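Local structure of protease (Helicobacter pylori, 5EUF) at residues S21-N26 with V200-V205; E32-Y37 with I193-G198. The protein is a zinc-binding peptidase of family M16 that probably cleaves the cytoplasmic domain of human junctional adhesion molecule A, weakening the gastric epithelial barrier. All blocks are in the same frame, centred on the assembly; numbering follows the deposited sequence.

From the N terminus, strand 18-23 comes first and strand 30-37 next, yet they are not neighbours in the six-stranded mixed sheet: strand 192-198, from much later, lies between them. In contact 2 (32-37 with 193-198) that strand pairs antiparallel with strand 30-37, closing a 155-residue loop carrying the zinc ligands H53 and E133, with H57 probably a third, and E56, the probable proton acceptor. Contact 1 (21-26 with 200-205) closes a wider loop around this one, tying the end of strand 18-23 to the start of helix 202-213. The two meet where V22 N and L24 N probably donate hydrogen bonds to V196 O and G198 O, and where V205 packs on V196.

Contact 1. Residues S21-N26 with V200-V205; sequences SVPLEN and VNSQKV
The backbone O of N201 is gripped by two amides of the first helical turn: V205 N donates at 2.9 Å, and K204 N gives a weak second bond. K204 N also donates to the side chain of the same residue, lying 2.7 Å from N201 OD1 in the carbonyl plane, on a lone pair. This is an N-cap: CG of N201 stands anti to its backbone N (chi1 170°), and the short amide arm returns OD1 to an N-H that the helix itself cannot fully serve. The capped turn presents S202 to the strand. Its OG meets S21 OG tip to tip at 2.8 Å in a hydrogen bond that either could donate: each short serine arm gives the other's buried hydroxyl a polar partner. S21 swings OG anti to its own N; S202 keeps OG beside its N. In the fold, helix 202-213 follows strand 192-198 and packs on the sheet face bearing S21, while V22 points to the other face, onto V368 and F372 of helix 365-376. V205 turns its CB and methyls toward S21, CG2 lying 3.9 Å from S21 OG, and also packs on V196. The ring of P23 lies alongside, CG 3.2 Å from S202 OG and CB 3.8 Å from V200 O. Proline has no N-H to donate and suits this strand end, where V22 and L24 make the backbone bonds to strand 192-198.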
loop_
_atom_site.group_PDB
_atom_site.type_symbol
_atom_site.label_atom_id
_atom_site.label_comp_id
_atom_site.label_asym_id
_atom_site.label_seq_id
_atom_site.Cartn_x
_atom_site.Cartn_y
_atom_site.Cartn_z
ATOM N N SER B 21 -14.737 -30.548 -18.433
ATOM C CA SER B 21 -15.926 -30.665 -19.265
ATOM C C SER B 21 -17.164 -30.882 -18.402
ATOM O O SER B 21 -17.209 -31.804 -17.588
ATOM C CB SER B 21 -15.764 -31.816 -20.264
ATOM O OG SER B 21 -16.983 -32.094 -20.930
ATOM N N VAL B 22 -18.166 -30.026 -18.574
ATOM C CA VAL B 22 -19.411 -30.153 -17.823
ATOM C C VAL B 22 -20.595 -30.301 -18.778
ATOM O O VAL B 22 -21.245 -29.316 -19.127
ATOM C CB VAL B 22 -19.647 -28.940 -16.896
ATOM C CG1 VAL B 22 -20.763 -29.238 -15.903
ATOM C CG2 VAL B 22 -18.371 -28.574 -16.160
ATOM N N PRO B 23 -20.870 -31.540 -19.211
ATOM C CA PRO B 23 -21.946 -31.810 -20.170
ATOM C C PRO B 23 -23.327 -31.465 -19.626
ATOM O O PRO B 23 -23.573 -31.587 -18.425
ATOM C CB PRO B 23 -21.829 -33.318 -20.418
ATOM C CG PRO B 23 -20.441 -33.668 -20.024
ATOM C CD PRO B 23 -20.107 -32.756 -18.887
ATOM N N LEU B 24 -24.212 -31.031 -20.516
ATOM C CA LEU B 24 -25.601 -30.767 -20.168
ATOM C C LEU B 24 -26.521 -31.352 -21.235
ATOM O O LEU B 24 -26.720 -30.751 -22.292
ATOM C CB LEU B 24 -25.854 -29.264 -20.013
ATOM C CG LEU B 24 -25.179 -28.535 -18.846
ATOM C CD1 LEU B 24 -25.549 -27.058 -18.847
ATOM C CD2 LEU B 24 -25.541 -29.176 -17.516
ATOM N N GLU B 25 -27.066 -32.534 -20.958
ATOM C CA GLU B 25 -27.998 -33.183 -21.872
ATOM C C GLU B 25 -29.265 -32.348 -22.016
ATOM O O GLU B 25 -29.736 -32.107 -23.129
ATOM C CB GLU B 25 -28.341 -34.591 -21.385
ATOM N N ASN B 26 -29.800 -31.895 -20.882
ATOM C CA ASN B 26 -30.963 -31.009 -20.864
ATOM C C ASN B 26 -30.626 -29.629 -21.422
ATOM O O ASN B 26 -30.848 -28.606 -20.772
ATOM C CB ASN B 26 -31.516 -30.880 -19.442
ATOM N N VAL B 200 -22.293 -30.905 -25.139
ATOM C CA VAL B 200 -21.131 -31.381 -25.883
ATOM C C VAL B 200 -20.498 -32.589 -25.189
ATOM O O VAL B 200 -20.496 -32.683 -23.961
ATOM C CB VAL B 200 -20.075 -30.255 -26.059
ATOM C CG1 VAL B 200 -19.543 -29.789 -24.707
ATOM C CG2 VAL B 200 -18.941 -30.707 -26.969
ATOM N N ASN B 201 -19.977 -33.522 -25.980
ATOM C CA ASN B 201 -19.341 -34.712 -25.430
ATOM C C ASN B 201 -17.989 -34.404 -24.798
ATOM O O ASN B 201 -17.178 -33.674 -25.369
ATOM C CB ASN B 201 -19.178 -35.775 -26.514
ATOM C CG ASN B 201 -18.317 -36.933 -26.062
ATOM O OD1 ASN B 201 -17.134 -37.005 -26.393
ATOM N ND2 ASN B 201 -18.901 -37.842 -25.290
ATOM N N SER B 202 -17.751 -34.972 -23.618
ATOM C CA SER B 202 -16.520 -34.726 -22.873
ATOM C C SER B 202 -15.275 -35.198 -23.618
ATOM O O SER B 202 -14.256 -34.506 -23.635
ATOM C CB SER B 202 -16.586 -35.405 -21.504
ATOM O OG SER B 202 -17.567 -34.800 -20.683
ATOM N N GLN B 203 -15.356 -36.377 -24.229
ATOM C CA GLN B 203 -14.221 -36.931 -24.960
ATOM C C GLN B 203 -13.927 -36.112 -26.212
ATOM O O GLN B 203 -12.801 -36.114 -26.710
ATOM C CB GLN B 203 -14.472 -38.395 -25.329
ATOM C CG GLN B 203 -14.517 -39.340 -24.136
ATOM C CD GLN B 203 -13.175 -39.470 -23.436
ATOM O OE1 GLN B 203 -12.125 -39.191 -24.017
ATOM N NE2 GLN B 203 -13.205 -39.895 -22.177
ATOM N N LYS B 204 -14.938 -35.412 -26.715
ATOM C CA LYS B 204 -14.740 -34.499 -27.835
ATOM C C LYS B 204 -14.081 -33.216 -27.342
ATOM O O LYS B 204 -13.209 -32.662 -28.010
ATOM C CB LYS B 204 -16.063 -34.183 -28.534
ATOM C CG LYS B 204 -15.915 -33.230 -29.714
ATOM C CD LYS B 204 -17.253 -32.940 -30.379
ATOM C CE LYS B 204 -17.102 -31.925 -31.505
ATOM N NZ LYS B 204 -16.152 -32.392 -32.554
ATOM N N VAL B 205 -14.507 -32.751 -26.171
ATOM C CA VAL B 205 -13.908 -31.581 -25.539
ATOM C C VAL B 205 -12.428 -31.822 -25.273
ATOM O O VAL B 205 -11.582 -30.983 -25.591
ATOM C CB VAL B 205 -14.611 -31.219 -24.208
ATOM C CG1 VAL B 205 -13.809 -30.178 -23.442
ATOM C CG2 VAL B 205 -16.021 -30.721 -24.462
#

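Contact 2. Residues E32-Y37 with I193-G198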
loop_
_atom_site.group_PDB
_atom_site.type_symbol
_atom_site.label_atom_id
_atom_site.label_comp_id
_atom_site.label_asym_id
_atom_site.label_seq_id
_atom_site.Cartn_x
_atom_site.Cartn_y
_atom_site.Cartn_z
ATOM N N GLU B 32 -20.642 -23.087 -23.685
ATOM C CA GLU B 32 -19.763 -21.969 -23.360
ATOM C C GLU B 32 -18.327 -22.452 -23.196
ATOM O O GLU B 32 -18.064 -23.414 -22.472
ATOM C CB GLU B 32 -20.225 -21.251 -22.091
ATOM C CG GLU B 32 -19.329 -20.075 -21.725
ATOM C CD GLU B 32 -19.874 -19.243 -20.585
ATOM O OE1 GLU B 32 -19.112 -18.963 -19.636
ATOM O OE2 GLU B 32 -21.059 -18.856 -20.642
ATOM N N VAL B 33 -17.403 -21.779 -23.874
ATOM C CA VAL B 33 -15.994 -22.149 -23.825
ATOM C C VAL B 33 -15.214 -21.193 -22.932
ATOM O O VAL B 33 -15.002 -20.039 -23.292
ATOM C CB VAL B 33 -15.366 -22.155 -25.231
ATOM C CG1 VAL B 33 -13.945 -22.679 -25.169
ATOM C CG2 VAL B 33 -16.203 -22.994 -26.178
ATOM N N ASP B 34 -14.780 -21.680 -21.773
ATOM C CA ASP B 34 -14.080 -20.842 -20.804
ATOM C C ASP B 34 -12.576 -21.084 -20.764
ATOM O O ASP B 34 -12.112 -22.223 -20.836
ATOM C CB ASP B 34 -14.651 -21.056 -19.401
ATOM C CG ASP B 34 -15.960 -20.339 -19.189
ATOM O OD1 ASP B 34 -16.993 -20.832 -19.686
ATOM O OD2 ASP B 34 -15.957 -19.286 -18.519
ATOM N N VAL B 35 -11.824 -19.996 -20.645
ATOM C CA VAL B 35 -10.406 -20.064 -20.324
ATOM C C VAL B 35 -10.147 -19.255 -19.063
ATOM O O VAL B 35 -10.287 -18.034 -19.061
ATOM C CB VAL B 35 -9.524 -19.537 -21.463
ATOM C CG1 VAL B 35 -8.079 -19.431 -21.001
ATOM C CG2 VAL B 35 -9.630 -20.443 -22.674
ATOM N N LEU B 36 -9.783 -19.942 -17.987
ATOM C CA LEU B 36 -9.540 -19.283 -16.713
ATOM C C LEU B 36 -8.048 -19.172 -16.421
ATOM O O LEU B 36 -7.315 -20.156 -16.508
ATOM C CB LEU B 36 -10.223 -20.041 -15.579
ATOM C CG LEU B 36 -11.641 -20.546 -15.820
ATOM C CD1 LEU B 36 -12.112 -21.343 -14.615
ATOM C CD2 LEU B 36 -12.577 -19.387 -16.102
ATOM N N TYR B 37 -7.602 -17.972 -16.074
ATOM C CA TYR B 37 -6.235 -17.782 -15.615
ATOM C C TYR B 37 -6.235 -17.470 -14.126
ATOM O O TYR B 37 -6.955 -16.578 -13.672
ATOM C CB TYR B 37 -5.548 -16.663 -16.395
ATOM C CG TYR B 37 -5.251 -17.007 -17.838
ATOM C CD1 TYR B 37 -4.116 -17.737 -18.179
ATOM C CD2 TYR B 37 -6.094 -16.591 -18.860
ATOM C CE1 TYR B 37 -3.836 -18.046 -19.496
ATOM C CE2 TYR B 37 -5.823 -16.893 -20.179
ATOM C CZ TYR B 37 -4.695 -17.623 -20.493
ATOM O OH TYR B 37 -4.426 -17.930 -21.806
ATOM N N ILE B 193 -6.857 -22.774 -16.957
ATOM C CA ILE B 193 -7.888 -23.808 -16.968
ATOM C C ILE B 193 -8.849 -23.605 -18.133
ATOM O O ILE B 193 -9.412 -22.524 -18.295
ATOM C CB ILE B 193 -8.709 -23.819 -15.663
ATOM C CG1 ILE B 193 -7.814 -24.102 -14.455
ATOM C CG2 ILE B 193 -9.836 -24.843 -15.748
ATOM C CD1 ILE B 193 -8.540 -24.005 -13.127
ATOM N N VAL B 194 -9.033 -24.644 -18.941
ATOM C CA VAL B 194 -9.997 -24.596 -20.034
ATOM C C VAL B 194 -11.273 -25.324 -19.625
ATOM O O VAL B 194 -11.272 -26.539 -19.417
ATOM C CB VAL B 194 -9.433 -25.217 -21.327
ATOM C CG1 VAL B 194 -10.492 -25.228 -22.419
ATOM C CG2 VAL B 194 -8.197 -24.455 -21.786
ATOM N N LEU B 195 -12.357 -24.565 -19.507
ATOM C CA LEU B 195 -13.631 -25.091 -19.036
ATOM C C LEU B 195 -14.684 -25.036 -20.135
ATOM O O LEU B 195 -14.899 -23.989 -20.742
ATOM C CB LEU B 195 -14.102 -24.303 -17.811
ATOM C CG LEU B 195 -15.516 -24.540 -17.277
ATOM C CD1 LEU B 195 -15.644 -25.922 -16.664
ATOM C CD2 LEU B 195 -15.889 -23.465 -16.266
ATOM N N VAL B 196 -15.332 -26.168 -20.394
ATOM C CA VAL B 196 -16.385 -26.230 -21.406
ATOM C C VAL B 196 -17.686 -26.766 -20.813
ATOM O O VAL B 196 -17.740 -27.890 -20.312
ATOM C CB VAL B 196 -15.971 -27.107 -22.605
ATOM C CG1 VAL B 196 -17.117 -27.216 -23.600
ATOM C CG2 VAL B 196 -14.722 -26.543 -23.278
ATOM N N VAL B 197 -18.732 -25.948 -20.874
ATOM C CA VAL B 197 -20.025 -26.296 -20.295
ATOM C C VAL B 197 -21.132 -26.189 -21.342
ATOM O O VAL B 197 -21.168 -25.234 -22.120
ATOM C CB VAL B 197 -20.368 -25.381 -19.091
ATOM C CG1 VAL B 197 -21.706 -25.767 -18.480
ATOM C CG2 VAL B 197 -19.267 -25.436 -18.042
ATOM N N GLY B 198 -22.028 -27.171 -21.368
ATOM C CA GLY B 198 -23.153 -27.139 -22.284
ATOM C C GLY B 198 -23.483 -28.492 -22.883
ATOM O O GLY B 198 -23.269 -29.530 -22.258
#
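Six main-chain hydrogen bonds join E32-Y37 to I193-G198, two at each of the pairs E32-V197, D34-L195 and L36-I193. The straightest runs from L36 N to I193 O, 2.6 Å long with 174° at the hydrogen. D34 N reaches L195 O nearly along the C=O axis at 2.5 Å, whereas the returning L195 N sits above the carbonyl plane of D34 O. At the non-hydrogen-bonded pairs, CA-H groups fill in: V196 CA approaches E32 O at 3.4 Å and V35 CA approaches I193 O at 3.3 Å. G198, at phi 141°, has no CB to press on the carbonyl O of V197. Side chains of facing residues lie on the same face, with CB of D34 3.7 Å from CB of L195, and CB of L36 4.1 Å from CB of I193. These antiparallel strands are central in the sheet, strand 18-23 flanking one and strand 91-98 the other. The beta-branched V33, V35, V194 and V196 suit the extended backbone and fill the opposite face, where V33 and V35 meet helix 102-113. E32 runs extended, CG anti to N, and D34 keeps CG beside N (chi1 -78°). Their carboxylates thereby reach one arginine, R92 of strand 91-98, in salt bridges that may balance part of the buried charge. On the side of E32, D34 and L36, helix 365-376 packs directly, A369 on E32 and D34 and A373 on L36.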